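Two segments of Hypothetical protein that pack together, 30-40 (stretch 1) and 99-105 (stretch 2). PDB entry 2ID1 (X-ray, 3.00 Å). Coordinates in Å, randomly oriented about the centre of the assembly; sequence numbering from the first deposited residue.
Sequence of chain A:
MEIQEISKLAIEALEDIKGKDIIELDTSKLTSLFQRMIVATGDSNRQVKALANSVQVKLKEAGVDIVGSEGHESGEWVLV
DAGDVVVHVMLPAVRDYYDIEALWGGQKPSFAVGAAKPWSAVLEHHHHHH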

# COMPACT_ATOMS: atom_id res chain seq x y z
N LEU A 30 -15.30 3.31 -8.79
CA LEU A 30 -14.37 3.99 -9.68
C LEU A 30 -13.75 3.07 -10.71
O LEU A 30 -13.33 3.52 -11.78
N THR A 31 -13.69 1.78 -10.39
CA THR A 31 -13.16 0.77 -11.31
C THR A 31 -13.61 -0.62 -10.93
O THR A 31 -14.15 -0.85 -9.84
N SER A 32 -13.37 -1.55 -11.83
CA SER A 32 -13.75 -2.92 -11.61
C SER A 32 -12.52 -3.72 -11.20
O SER A 32 -12.64 -4.84 -10.72
N LEU A 33 -11.35 -3.13 -11.39
CA LEU A 33 -10.10 -3.78 -11.05
C LEU A 33 -10.07 -4.27 -9.61
O LEU A 33 -9.68 -5.40 -9.35
N PHE A 34 -10.50 -3.41 -8.70
CA PHE A 34 -10.52 -3.74 -7.27
C PHE A 34 -11.52 -2.88 -6.48
O PHE A 34 -11.91 -1.80 -6.92
N GLN A 35 -11.94 -3.38 -5.32
CA GLN A 35 -12.90 -2.67 -4.49
C GLN A 35 -12.26 -1.76 -3.44
O GLN A 35 -12.67 -0.60 -3.26
N ARG A 36 -11.27 -2.29 -2.73
CA ARG A 36 -10.59 -1.52 -1.70
C ARG A 36 -9.10 -1.39 -1.98
O ARG A 36 -8.45 -2.34 -2.41
N MSE A 37 -8.56 -0.20 -1.73
CA MSE A 37 -7.15 0.09 -1.93
C MSE A 37 -6.56 0.62 -0.64
O MSE A 37 -7.23 1.31 0.12
N ILE A 38 -5.30 0.32 -0.39
CA ILE A 38 -4.64 0.77 0.82
C ILE A 38 -3.28 1.37 0.49
O ILE A 38 -2.54 0.82 -0.31
N VAL A 39 -2.96 2.50 1.10
CA VAL A 39 -1.69 3.15 0.84
C VAL A 39 -1.01 3.46 2.17
O VAL A 39 -1.50 4.28 2.93
N ALA A 40 0.11 2.80 2.45
CA ALA A 40 0.83 3.06 3.69
C ALA A 40 2.23 3.54 3.37
O ALA A 40 2.76 3.26 2.29
N ASP A 99 1.23 10.74 -5.91
CA ASP A 99 -0.07 11.05 -5.31
C ASP A 99 -1.20 10.26 -5.98
O ASP A 99 -2.11 10.85 -6.58
N ILE A 100 -1.13 8.94 -5.89
CA ILE A 100 -2.14 8.08 -6.49
C ILE A 100 -3.43 8.08 -5.67
O ILE A 100 -4.48 7.63 -6.13
N GLU A 101 -3.35 8.60 -4.45
CA GLU A 101 -4.51 8.65 -3.58
C GLU A 101 -5.50 9.67 -4.11
O GLU A 101 -6.71 9.46 -4.05
N ALA A 102 -5.00 10.78 -4.64
CA ALA A 102 -5.87 11.82 -5.17
C ALA A 102 -6.77 11.26 -6.24
O ALA A 102 -7.95 11.57 -6.31
N LEU A 103 -6.19 10.41 -7.07
CA LEU A 103 -6.90 9.78 -8.17
C LEU A 103 -8.19 9.15 -7.66
O LEU A 103 -9.28 9.38 -8.19
N TRP A 104 -8.08 8.36 -6.61
CA TRP A 104 -9.26 7.73 -6.10
C TRP A 104 -9.96 8.60 -5.06
O TRP A 104 -10.54 8.10 -4.10
N GLY A 105 -9.92 9.92 -5.27
CA GLY A 105 -10.56 10.83 -4.33
C GLY A 105 -10.05 10.66 -2.91
O GLY A 105 -10.80 10.31 -2.00

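The closest contact of every touching residue pair is between side-chain atoms, and no hydrogen bond crosses between the stretches; together they bury 373 Å², summed over both sides. The backbones stay well apart, the CA atoms of Leu30 and Trp104 being 7.3 Å from each other and those of Val39 and Glu101 7.6 Å, so the gap must be filled by what projects into it.

The main bump is Trp104. Its CA-to-CB bond points toward stretch 1, and chi1 of -49° (m) with chi2 of 104° lays the indole along the loop and the start of the strand. Stretch 1 covers 126 Å² of this residue, the largest area for any residue of the pair. The hollow that receives it is lined by Leu30, Thr31, Phe34 and Met37. Leu30, in an m, m rotamer, meets the edge of the indole near its plane, with CB 3.5 Å from Trp104 CZ3. Trp104 CZ3 also lies 3.2 Å from Thr31 OG1, a close approach in which the hydroxyl comes obliquely to the ring.

Phe34 closes one face. Its CA-to-CB bond runs sideways, but chi1 of 36° (p) and chi2 of -98° bring the end of the ring nearer, until Phe34 CZ is 4.0 Å from Trp104 CZ2. The edge of the phenyl faces the indole in an offset edge-to-face pair: the centroids of the phenyl and the six-membered ring are 5.7 Å apart and the planes are inclined at 71°.

Met37, a selenomethionine, is buried and points toward stretch 2. With chi1 and chi2 both t, its chain is extended before chi3 turns to -79° (m). Its SE lies 3.6 Å from Trp104 CD1 and 4.2 Å from the centroid of the five-membered ring, 46° off the normal, so the approach is oblique. SE also touches Ile100, 4.4 Å from its CD1, and thus fills space between the indole and the isoleucine.

Farther along the strand, Val39 (chi1 t) also points toward stretch 2. Ile100 reaches back with chi1 p and chi2 t, placing CD1 4.3 Å from Val39 CG2. Glu101 leaves its backbone sideways, yet its end comes nearer, and OE2 sits 3.9 Å from Val39 CG1; both carboxylate oxygens are hydrogen-bonded elsewhere in the structure. The alternation of the strand explains the spacing: Met37 and Val39 face stretch 2, whereas Ile38 between them is out of reach.

Within stretch 2, Asp99 caps the short, weakly bonded helix, its OD1 accepting from Ala102 N at 3.2 Å.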

# COMPACT_ATOMS: atom_id res chain seq x y z
CB LEU A 30 -13.27 4.67 -8.88
CG LEU A 30 -13.71 5.85 -8.01
CD1 LEU A 30 -14.41 6.88 -8.86
CD2 LEU A 30 -14.63 5.34 -6.90
CB THR A 31 -11.61 0.72 -11.35
OG1 THR A 31 -11.09 1.10 -10.07
CG2 THR A 31 -11.07 1.62 -12.44
CB SER A 32 -14.33 -3.49 -12.89
OG SER A 32 -13.52 -3.16 -14.01
CB LEU A 33 -8.94 -2.81 -11.28
CG LEU A 33 -8.92 -2.16 -12.67
CD1 LEU A 33 -7.78 -1.16 -12.72
CD2 LEU A 33 -8.75 -3.23 -13.74
CB PHE A 34 -9.12 -3.57 -6.68
CG PHE A 34 -8.35 -2.42 -7.26
CD1 PHE A 34 -7.41 -2.63 -8.26
CD2 PHE A 34 -8.59 -1.11 -6.83
CE1 PHE A 34 -6.73 -1.56 -8.84
CE2 PHE A 34 -7.92 -0.03 -7.40
CZ PHE A 34 -6.98 -0.25 -8.41
CB GLN A 35 -13.84 -3.66 -3.79
CG GLN A 35 -15.04 -4.12 -4.62
CD GLN A 35 -14.63 -4.82 -5.91
OE1 GLN A 35 -14.40 -4.17 -6.94
NE2 GLN A 35 -14.54 -6.14 -5.86
CB ARG A 36 -10.83 -2.17 -0.34
CG ARG A 36 -11.34 -1.20 0.70
CD ARG A 36 -12.80 -1.47 1.11
NE ARG A 36 -13.74 -1.54 -0.02
CZ ARG A 36 -15.06 -1.56 0.13
NH1 ARG A 36 -15.60 -1.52 1.35
NH2 ARG A 36 -15.86 -1.66 -0.93
CB MSE A 37 -6.95 1.14 -3.01
CG MSE A 37 -5.52 1.63 -3.08
SE MSE A 37 -5.14 2.81 -4.56
CE MSE A 37 -4.98 1.48 -5.98
CB ILE A 38 -4.44 -0.39 1.80
CG1 ILE A 38 -5.78 -1.05 2.10
CG2 ILE A 38 -3.78 0.11 3.07
CD1 ILE A 38 -5.67 -2.28 2.94
CB VAL A 39 -1.87 4.48 0.09
CG1 VAL A 39 -0.53 5.17 -0.08
CG2 VAL A 39 -2.54 4.23 -1.26
CB ALA A 40 0.87 1.81 4.57
CB ASP A 99 -0.33 12.56 -5.41
CG ASP A 99 -1.67 12.97 -4.84
OD1 ASP A 99 -2.24 12.21 -4.03
OD2 ASP A 99 -2.14 14.07 -5.20
CB ILE A 100 -1.64 6.62 -6.64
CG1 ILE A 100 -1.56 5.93 -5.28
CG2 ILE A 100 -0.26 6.61 -7.27
CD1 ILE A 100 -1.17 4.45 -5.36
CB GLU A 101 -4.08 9.03 -2.17
CG GLU A 101 -2.99 8.14 -1.64
CD GLU A 101 -2.37 8.65 -0.35
OE1 GLU A 101 -3.07 8.71 0.68
OE2 GLU A 101 -1.17 9.00 -0.37
CB ALA A 102 -5.04 12.96 -5.74
CB LEU A 103 -6.01 8.70 -8.78
CG LEU A 103 -6.10 8.49 -10.28
CD1 LEU A 103 -5.09 7.45 -10.69
CD2 LEU A 103 -7.49 8.07 -10.65
CB TRP A 104 -8.89 6.37 -5.54
CG TRP A 104 -8.07 5.58 -6.52
CD1 TRP A 104 -6.72 5.37 -6.47
CD2 TRP A 104 -8.53 4.91 -7.69
NE1 TRP A 104 -6.31 4.60 -7.53
CE2 TRP A 104 -7.40 4.31 -8.30
CE3 TRP A 104 -9.79 4.77 -8.30
CZ2 TRP A 104 -7.50 3.55 -9.48
CZ3 TRP A 104 -9.89 4.02 -9.46
CH2 TRP A 104 -8.75 3.43 -10.05